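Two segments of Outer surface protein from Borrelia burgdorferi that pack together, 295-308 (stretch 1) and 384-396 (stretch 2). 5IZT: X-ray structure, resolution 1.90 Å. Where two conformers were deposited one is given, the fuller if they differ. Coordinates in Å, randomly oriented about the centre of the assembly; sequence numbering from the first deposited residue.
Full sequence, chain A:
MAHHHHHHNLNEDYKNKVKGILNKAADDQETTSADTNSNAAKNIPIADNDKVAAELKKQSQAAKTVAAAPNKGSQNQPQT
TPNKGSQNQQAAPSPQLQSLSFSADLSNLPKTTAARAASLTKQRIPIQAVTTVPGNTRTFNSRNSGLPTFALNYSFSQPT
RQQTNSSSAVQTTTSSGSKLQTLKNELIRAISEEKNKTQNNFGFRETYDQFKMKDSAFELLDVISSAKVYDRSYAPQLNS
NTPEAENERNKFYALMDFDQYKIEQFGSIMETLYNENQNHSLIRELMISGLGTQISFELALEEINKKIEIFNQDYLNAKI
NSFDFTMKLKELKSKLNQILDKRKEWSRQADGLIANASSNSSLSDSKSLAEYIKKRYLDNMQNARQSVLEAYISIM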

ATOM      1  N   ILE A 295      -0.400   0.941  -4.473  1.00 11.76           N
ATOM      2  CA  ILE A 295      -0.305   1.490  -5.817  1.00 16.86           C
ATOM      3  C   ILE A 295      -0.471   3.002  -5.768  1.00 12.86           C
ATOM      4  O   ILE A 295       0.317   3.749  -6.364  1.00 18.13           O
ATOM      5  CB  ILE A 295      -1.349   0.839  -6.736  1.00 19.94           C
ATOM      6  CG1 ILE A 295      -0.963  -0.634  -6.988  1.00 19.88           C
ATOM      7  CG2 ILE A 295      -1.464   1.642  -8.032  1.00 21.14           C
ATOM      8  CD1 ILE A 295      -2.059  -1.471  -7.663  1.00 23.09           C
ATOM      9  N   SER A 296      -1.502   3.474  -5.062  1.00 14.40           N
ATOM     10  CA  SER A 296      -1.712   4.921  -4.955  1.00 15.97           C
ATOM     11  C   SER A 296      -0.557   5.595  -4.239  1.00 17.53           C
ATOM     12  O   SER A 296      -0.172   6.713  -4.598  1.00 14.43           O
ATOM     13  CB  SER A 296      -3.013   5.233  -4.219  1.00 16.51           C
ATOM     14  OG  SER A 296      -4.154   4.914  -5.005  1.00 15.17           O
ATOM     15  N   PHE A 297      -0.049   4.965  -3.177  1.00 15.70           N
ATOM     16  CA  PHE A 297       1.100   5.501  -2.443  1.00 16.81           C
ATOM     17  C   PHE A 297       2.284   5.742  -3.375  1.00 19.71           C
ATOM     18  O   PHE A 297       2.879   6.829  -3.377  1.00 17.99           O
ATOM     19  CB  PHE A 297       1.471   4.531  -1.311  1.00 14.91           C
ATOM     20  CG  PHE A 297       2.702   4.904  -0.549  1.00 17.82           C
ATOM     21  CD1 PHE A 297       2.659   5.901   0.426  1.00 23.18           C
ATOM     22  CD2 PHE A 297       3.893   4.254  -0.777  1.00 15.87           C
ATOM     23  CE1 PHE A 297       3.799   6.232   1.154  1.00 25.00           C
ATOM     24  CE2 PHE A 297       5.051   4.586  -0.053  1.00 20.29           C
ATOM     25  CZ  PHE A 297       4.999   5.583   0.901  1.00 23.57           C
ATOM     26  N   GLU A 298       2.633   4.747  -4.196  1.00 16.03           N
ATOM     27  CA  GLU A 298       3.787   4.902  -5.083  1.00 14.35           C
ATOM     28  C   GLU A 298       3.541   5.962  -6.154  1.00 19.25           C
ATOM     29  O   GLU A 298       4.463   6.705  -6.527  1.00 17.97           O
ATOM     30  CB  GLU A 298       4.140   3.550  -5.722  1.00 18.11           C
ATOM     31  CG  GLU A 298       4.700   2.541  -4.720  1.00 19.38           C
ATOM     32  CD  GLU A 298       5.070   1.195  -5.341  1.00 26.51           C
ATOM     33  OE1 GLU A 298       5.173   1.097  -6.584  1.00 30.52           O
ATOM     34  OE2 GLU A 298       5.246   0.227  -4.568  1.00 21.11           O
ATOM     35  N   LEU A 299       2.324   6.022  -6.701  1.00 21.87           N
ATOM     36  CA  LEU A 299       2.019   7.057  -7.688  1.00 19.52           C
ATOM     37  C   LEU A 299       2.079   8.452  -7.060  1.00 14.10           C
ATOM     38  O   LEU A 299       2.508   9.417  -7.703  1.00 18.74           O
ATOM     39  CB  LEU A 299       0.642   6.798  -8.316  1.00 17.82           C
ATOM     40  CG  LEU A 299       0.490   5.604  -9.268  1.00 20.81           C
ATOM     41  CD1 LEU A 299      -0.970   5.343  -9.532  1.00 30.21           C
ATOM     42  CD2 LEU A 299       1.227   5.857 -10.596  1.00 19.54           C
ATOM     43  N   ALA A 300       1.668   8.568  -5.797  1.00 16.90           N
ATOM     44  CA  ALA A 300       1.682   9.860  -5.118  1.00 19.33           C
ATOM     45  C   ALA A 300       3.105  10.335  -4.868  1.00 22.07           C
ATOM     46  O   ALA A 300       3.394  11.536  -4.967  1.00 16.41           O
ATOM     47  CB  ALA A 300       0.894   9.768  -3.807  1.00 16.05           C
ATOM     48  N   LEU A 301       4.013   9.418  -4.537  1.00 15.02           N
ATOM     49  CA  LEU A 301       5.409   9.819  -4.381  1.00 18.18           C
ATOM     50  C   LEU A 301       5.939  10.457  -5.659  1.00 23.40           C
ATOM     51  O   LEU A 301       6.488  11.563  -5.631  1.00 23.74           O
ATOM     52  CB  LEU A 301       6.264   8.610  -3.989  1.00 17.84           C
ATOM     53  CG  LEU A 301       5.940   7.966  -2.639  1.00 19.82           C
ATOM     54  CD1 LEU A 301       6.787   6.710  -2.518  1.00 21.99           C
ATOM     55  CD2 LEU A 301       6.205   8.918  -1.458  1.00 17.92           C
ATOM     56  N   GLU A 302       5.717   9.812  -6.808  1.00 16.98           N
ATOM     57  CA  GLU A 302       6.211  10.373  -8.064  1.00 18.70           C
ATOM     58  C   GLU A 302       5.513  11.684  -8.410  1.00 18.75           C
ATOM     59  O   GLU A 302       6.134  12.588  -8.978  1.00 19.82           O
ATOM     60  CB  GLU A 302       6.060   9.362  -9.202  1.00 30.23           C
ATOM     61  CG  GLU A 302       6.820   9.749 -10.477  1.00 39.46           C
ATOM     62  CD  GLU A 302       8.256  10.231 -10.226  1.00 51.86           C
ATOM     63  OE1 GLU A 302       9.009   9.580  -9.464  1.00 52.97           O
ATOM     64  OE2 GLU A 302       8.638  11.262 -10.827  1.00 55.63           O
ATOM     65  N   GLU A 303       4.217  11.796  -8.106  1.00 22.17           N
ATOM     66  CA  GLU A 303       3.491  13.029  -8.391  1.00 22.26           C
ATOM     67  C   GLU A 303       4.033  14.200  -7.574  1.00 19.95           C
ATOM     68  O   GLU A 303       4.188  15.309  -8.101  1.00 21.69           O
ATOM     69  CB  GLU A 303       1.993  12.815  -8.119  1.00 27.68           C
ATOM     70  CG  GLU A 303       1.088  13.938  -8.614  1.00 28.56           C
ATOM     71  CD  GLU A 303       1.053  14.064 -10.128  1.00 35.62           C
ATOM     72  OE1 GLU A 303       1.140  13.030 -10.826  1.00 38.08           O
ATOM     73  OE2 GLU A 303       0.931  15.209 -10.616  1.00 45.43           O
ATOM     74  N   ILE A 304       4.338  13.973  -6.289  1.00 18.32           N
ATOM     75  CA  ILE A 304       4.934  15.019  -5.461  1.00 21.67           C
ATOM     76  C   ILE A 304       6.276  15.443  -6.035  1.00 24.50           C
ATOM     77  O   ILE A 304       6.568  16.638  -6.155  1.00 24.29           O
ATOM     78  CB  ILE A 304       5.078  14.546  -4.003  1.00 21.53           C
ATOM     79  CG1 ILE A 304       3.704  14.342  -3.368  1.00 21.89           C
ATOM     80  CG2 ILE A 304       5.920  15.539  -3.191  1.00 17.63           C
ATOM     81  CD1 ILE A 304       3.743  13.673  -1.999  1.00 22.52           C
ATOM     82  N   ASN A 305       7.116  14.465  -6.390  1.00 24.22           N
ATOM     83  CA  ASN A 305       8.409  14.759  -7.012  1.00 19.60           C
ATOM     84  C   ASN A 305       8.239  15.623  -8.259  1.00 27.55           C
ATOM     85  O   ASN A 305       8.958  16.616  -8.447  1.00 29.23           O
ATOM     86  CB  ASN A 305       9.112  13.443  -7.364  1.00 25.23           C
ATOM     87  CG  ASN A 305      10.615  13.506  -7.198  1.00 45.88           C
ATOM     88  OD1 ASN A 305      11.141  14.340  -6.469  1.00 53.73           O
ATOM     89  ND2 ASN A 305      11.316  12.604  -7.875  1.00 59.28           N
ATOM     90  N   LYS A 306       7.271  15.269  -9.120  1.00 19.56           N
ATOM     91  CA  LYS A 306       7.034  16.052 -10.339  1.00 25.96           C
ATOM     92  C   LYS A 306       6.589  17.475 -10.014  1.00 25.75           C
ATOM     93  O   LYS A 306       7.013  18.436 -10.676  1.00 22.44           O
ATOM     94  CB  LYS A 306       5.969  15.379 -11.207  1.00 36.01           C
ATOM     95  CG  LYS A 306       6.385  14.073 -11.859  1.00 49.88           C
ATOM     96  CD  LYS A 306       5.360  13.622 -12.904  1.00 61.03           C
ATOM     97  CE  LYS A 306       3.980  13.411 -12.302  1.00 64.37           C
ATOM     98  NZ  LYS A 306       2.936  13.175 -13.341  1.00 67.02           N
ATOM     99  N   LYS A 307       5.693  17.627  -9.034  1.00 23.25           N
ATOM    100  CA  LYS A 307       5.194  18.957  -8.674  1.00 22.73           C
ATOM    101  C   LYS A 307       6.288  19.843  -8.099  1.00 19.93           C
ATOM    102  O   LYS A 307       6.301  21.058  -8.342  1.00 21.47           O
ATOM    103  CB  LYS A 307       4.027  18.829  -7.696  1.00 19.63           C
ATOM    104  CG  LYS A 307       2.749  18.363  -8.406  1.00 25.79           C
ATOM    105  CD  LYS A 307       2.375  19.370  -9.498  1.00 34.31           C
ATOM    106  CE  LYS A 307       0.900  19.321  -9.860  1.00 36.27           C
ATOM    107  NZ  LYS A 307       0.583  18.085 -10.614  1.00 33.05           N
ATOM    108  N   ILE A 308       7.191  19.266  -7.310  1.00 18.58           N
ATOM    109  CA  ILE A 308       8.312  20.036  -6.777  1.00 18.89           C
ATOM    110  C   ILE A 308       9.106  20.662  -7.908  1.00 23.26           C
ATOM    111  O   ILE A 308       9.455  21.843  -7.856  1.00 22.04           O
ATOM    112  CB  ILE A 308       9.209  19.146  -5.901  1.00 29.10           C
ATOM    113  CG1 ILE A 308       8.476  18.723  -4.629  1.00 22.88           C
ATOM    114  CG2 ILE A 308      10.512  19.865  -5.580  1.00 28.56           C
ATOM    115  CD1 ILE A 308       9.284  17.761  -3.815  1.00 22.38           C
ATOM    116  N   ALA A 384      -8.536   3.438   4.888  1.00 16.02           N
ATOM    117  CA  ALA A 384      -7.146   3.843   4.682  1.00 18.21           C
ATOM    118  C   ALA A 384      -6.802   3.907   3.196  1.00 23.75           C
ATOM    119  O   ALA A 384      -6.147   4.866   2.751  1.00 20.24           O
ATOM    120  CB  ALA A 384      -6.198   2.895   5.417  1.00 18.08           C
ATOM    121  N   ARG A 385      -7.233   2.901   2.419  1.00 16.24           N
ATOM    122  CA  ARG A 385      -6.983   2.906   0.978  0.60 19.84           C
ATOM    123  C   ARG A 385      -7.573   4.149   0.335  1.00 18.22           C
ATOM    124  O   ARG A 385      -6.911   4.825  -0.455  1.00 20.11           O
ATOM    125  CB  ARG A 385      -7.567   1.649   0.324  0.60 18.00           C
ATOM    126  CG  ARG A 385      -7.230   1.492  -1.183  0.60 17.25           C
ATOM    127  CD  ARG A 385      -8.171   2.272  -2.117  0.60 15.70           C
ATOM    128  NE  ARG A 385      -7.783   2.159  -3.523  0.60 18.20           N
ATOM    129  CZ  ARG A 385      -6.782   2.832  -4.085  0.60 17.73           C
ATOM    130  NH1 ARG A 385      -6.056   3.669  -3.357  0.60 14.03           N
ATOM    131  NH2 ARG A 385      -6.502   2.666  -5.371  0.60 16.54           N
ATOM    132  N   GLN A 386      -8.832   4.445   0.649  1.00 18.34           N
ATOM    133  CA  GLN A 386      -9.509   5.602   0.080  1.00 18.19           C
ATOM    134  C   GLN A 386      -8.816   6.901   0.467  1.00 20.14           C
ATOM    135  O   GLN A 386      -8.759   7.846  -0.330  1.00 20.75           O
ATOM    136  CB  GLN A 386     -10.970   5.600   0.541  1.00 21.23           C
ATOM    137  CG  GLN A 386     -11.797   6.791   0.099  1.00 32.51           C
ATOM    138  CD  GLN A 386     -12.052   6.806  -1.392  1.00 42.78           C
ATOM    139  OE1 GLN A 386     -11.987   5.770  -2.056  1.00 40.08           O
ATOM    140  NE2 GLN A 386     -12.347   7.986  -1.929  1.00 46.79           N
ATOM    141  N   SER A 387      -8.275   6.971   1.684  1.00 24.31           N
ATOM    142  CA  SER A 387      -7.610   8.197   2.112  0.51 26.77           C
ATOM    143  C   SER A 387      -6.323   8.428   1.334  1.00 24.34           C
ATOM    144  O   SER A 387      -5.991   9.576   0.995  1.00 18.51           O
ATOM    145  CB  SER A 387      -7.320   8.155   3.609  0.51 20.75           C
ATOM    146  OG  SER A 387      -6.816   9.400   4.050  0.51 18.86           O
ATOM    147  N   VAL A 388      -5.572   7.357   1.057  1.00 16.01           N
ATOM    148  CA  VAL A 388      -4.353   7.513   0.260  1.00 18.44           C
ATOM    149  C   VAL A 388      -4.710   7.964  -1.150  1.00 18.04           C
ATOM    150  O   VAL A 388      -4.072   8.862  -1.718  1.00 20.84           O
ATOM    151  CB  VAL A 388      -3.535   6.204   0.244  1.00 15.86           C
ATOM    152  CG1 VAL A 388      -2.338   6.348  -0.704  1.00 16.28           C
ATOM    153  CG2 VAL A 388      -3.020   5.862   1.652  1.00 15.23           C
ATOM    154  N   LEU A 389      -5.756   7.359  -1.717  1.00 16.79           N
ATOM    155  CA  LEU A 389      -6.247   7.722  -3.042  1.00 20.28           C
ATOM    156  C   LEU A 389      -6.673   9.187  -3.108  1.00 24.33           C
ATOM    157  O   LEU A 389      -6.351   9.900  -4.067  1.00 23.47           O
ATOM    158  CB  LEU A 389      -7.415   6.803  -3.413  1.00 18.94           C
ATOM    159  CG  LEU A 389      -8.088   7.127  -4.743  1.00 21.58           C
ATOM    160  CD1 LEU A 389      -7.047   6.971  -5.837  1.00 23.33           C
ATOM    161  CD2 LEU A 389      -9.301   6.236  -4.986  1.00 27.12           C
ATOM    162  N   GLU A 390      -7.433   9.649  -2.110  1.00 19.49           N
ATOM    163  CA  GLU A 390      -7.865  11.041  -2.114  1.00 23.94           C
ATOM    164  C   GLU A 390      -6.681  11.993  -1.996  1.00 23.13           C
ATOM    165  O   GLU A 390      -6.648  13.040  -2.651  1.00 22.81           O
ATOM    166  CB  GLU A 390      -8.879  11.273  -0.994  1.00 27.65           C
ATOM    167  CG  GLU A 390     -10.208  10.571  -1.254  1.00 33.80           C
ATOM    168  CD  GLU A 390     -11.184  10.661  -0.093  1.00 45.05           C
ATOM    169  OE1 GLU A 390     -10.840  11.284   0.936  1.00 47.36           O
ATOM    170  OE2 GLU A 390     -12.291  10.092  -0.208  1.00 45.59           O
ATOM    171  N   ALA A 391      -5.687  11.646  -1.181  1.00 22.67           N
ATOM    172  CA  ALA A 391      -4.498  12.487  -1.106  1.00 24.39           C
ATOM    173  C   ALA A 391      -3.768  12.517  -2.445  1.00 19.52           C
ATOM    174  O   ALA A 391      -3.338  13.580  -2.909  1.00 20.83           O
ATOM    175  CB  ALA A 391      -3.572  11.988  -0.000  1.00 23.22           C
ATOM    176  N   TYR A 392      -3.624  11.357  -3.076  1.00 17.96           N
ATOM    177  CA  TYR A 392      -3.002  11.287  -4.390  1.00 21.92           C
ATOM    178  C   TYR A 392      -3.718  12.179  -5.390  1.00 24.40           C
ATOM    179  O   TYR A 392      -3.083  12.988  -6.074  1.00 21.74           O
ATOM    180  CB  TYR A 392      -2.954   9.829  -4.862  1.00 21.24           C
ATOM    181  CG  TYR A 392      -2.603   9.660  -6.323  1.00 22.48           C
ATOM    182  CD1 TYR A 392      -1.422  10.171  -6.840  1.00 31.54           C
ATOM    183  CD2 TYR A 392      -3.393   8.891  -7.150  1.00 33.63           C
ATOM    184  CE1 TYR A 392      -1.095  10.002  -8.171  1.00 28.71           C
ATOM    185  CE2 TYR A 392      -3.062   8.699  -8.475  1.00 36.75           C
ATOM    186  CZ  TYR A 392      -1.915   9.254  -8.975  1.00 27.53           C
ATOM    187  OH  TYR A 392      -1.600   9.050 -10.300  1.00 37.58           O
ATOM    188  N   ILE A 393      -5.044  12.052  -5.485  1.00 22.60           N
ATOM    189  CA  ILE A 393      -5.799  12.878  -6.419  1.00 23.13           C
ATOM    190  C   ILE A 393      -5.597  14.356  -6.118  1.00 25.02           C
ATOM    191  O   ILE A 393      -5.460  15.180  -7.032  1.00 26.76           O
ATOM    192  CB  ILE A 393      -7.291  12.508  -6.371  1.00 32.14           C
ATOM    193  CG1 ILE A 393      -7.512  11.044  -6.794  1.00 32.52           C
ATOM    194  CG2 ILE A 393      -8.117  13.506  -7.199  1.00 36.70           C
ATOM    195  CD1 ILE A 393      -7.073  10.727  -8.192  1.00 42.40           C
ATOM    196  N   SER A 394      -5.556  14.714  -4.833  1.00 24.99           N
ATOM    197  CA  SER A 394      -5.452  16.129  -4.479  1.00 27.28           C
ATOM    198  C   SER A 394      -4.105  16.736  -4.864  1.00 28.13           C
ATOM    199  O   SER A 394      -4.009  17.960  -4.977  1.00 29.37           O
ATOM    200  CB  SER A 394      -5.692  16.300  -2.977  1.00 36.39           C
ATOM    201  OG  SER A 394      -4.512  16.006  -2.243  1.00 37.72           O
ATOM    202  N   ILE A 395      -3.073  15.914  -5.071  1.00 24.78           N
ATOM    203  CA  ILE A 395      -1.757  16.415  -5.479  1.00 30.73           C
ATOM    204  C   ILE A 395      -1.722  16.752  -6.965  1.00 28.00           C
ATOM    205  O   ILE A 395      -0.969  17.635  -7.390  1.00 31.22           O
ATOM    206  CB  ILE A 395      -0.670  15.383  -5.130  1.00 32.49           C
ATOM    207  CG1 ILE A 395      -0.583  15.182  -3.624  1.00 35.47           C
ATOM    208  CG2 ILE A 395       0.695  15.804  -5.683  1.00 37.74           C
ATOM    209  CD1 ILE A 395       0.145  13.904  -3.243  1.00 41.66           C
ATOM    210  N   MET A 396      -2.500  16.042  -7.775  1.00 32.06           N
ATOM    211  CA  MET A 396      -2.423  16.157  -9.223  1.00 38.90           C
ATOM    212  C   MET A 396      -2.886  17.527  -9.708  1.00 43.10           C
ATOM    213  O   MET A 396      -3.789  18.141  -9.136  1.00 49.42           O
ATOM    214  CB  MET A 396      -3.258  15.063  -9.890  1.00 37.24           C
ATOM    215  CG  MET A 396      -2.847  13.639  -9.535  1.00 38.55           C
ATOM    216  SD  MET A 396      -3.892  12.438 -10.395  1.00 52.85           S
ATOM    217  CE  MET A 396      -3.461  12.821 -12.092  1.00 50.92           C
ATOM    218  OXT MET A 396      -2.366  18.034 -10.698  1.00 48.80           O
TER

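Helices that run in nearly the same direction commonly pack by setting side chains of one into hollows of the other, with polar groups finishing the seam at its ends. The contact between 295-308 and 384-396 is a compact example. The axes cross at 22° and approach to 8.8 Å, and the backbones come close at a small residue: the CA atoms of Ala-300 and Tyr-392 are 5.0 Å apart.

Knob-into-hole packing supplies the middle of the interface. Tyr-392 enters a hollow formed by Ser-296, Leu-299, Ala-300 and Glu-303. One turn on, Ile-395 occupies the next, bounded by Ala-300, Glu-303, Ile-304 and Lys-307, so Ala-300 and Glu-303 border both. Ile-395 CD1 lies 3.6 Å from Ile-304 CG1, while Ile-395 CG2 meets Glu-303 CG at 3.5 Å, an aliphatic contact made by an acidic residue. At the other end, Val-388 CG1 reaches Ser-296 CB at 3.7 Å.

The aromatic ring of Tyr-392 adds a CH-pi contact. Leu-299 CB stands over one face, 4.0 Å from the ring centroid and 29° off the normal, whereas Glu-303 CB approaches the edge.

Hydrogen bonding is concentrated at Ser-296. Arg-385 NH1 donates to Ser-296 OG at 2.8 Å with a nearly straight angle of 163°; a second, weak bond from Arg-385 NH2 to Ser-296 OG spans 3.3 Å. The hydroxyl lies near the guanidinium plane, where the N-H groups point.

Charge pairing closes the opposite end. Lys-307 NZ forms salt bridges with the C-terminal carboxylate, 3.0 Å from Met-396 OXT, and with its own helix, 2.9 Å from Glu-303 OE2. The ammonium thus bridges two like charges, Glu-303 OE2 and Met-396 OXT, which stand just 4.3 Å apart.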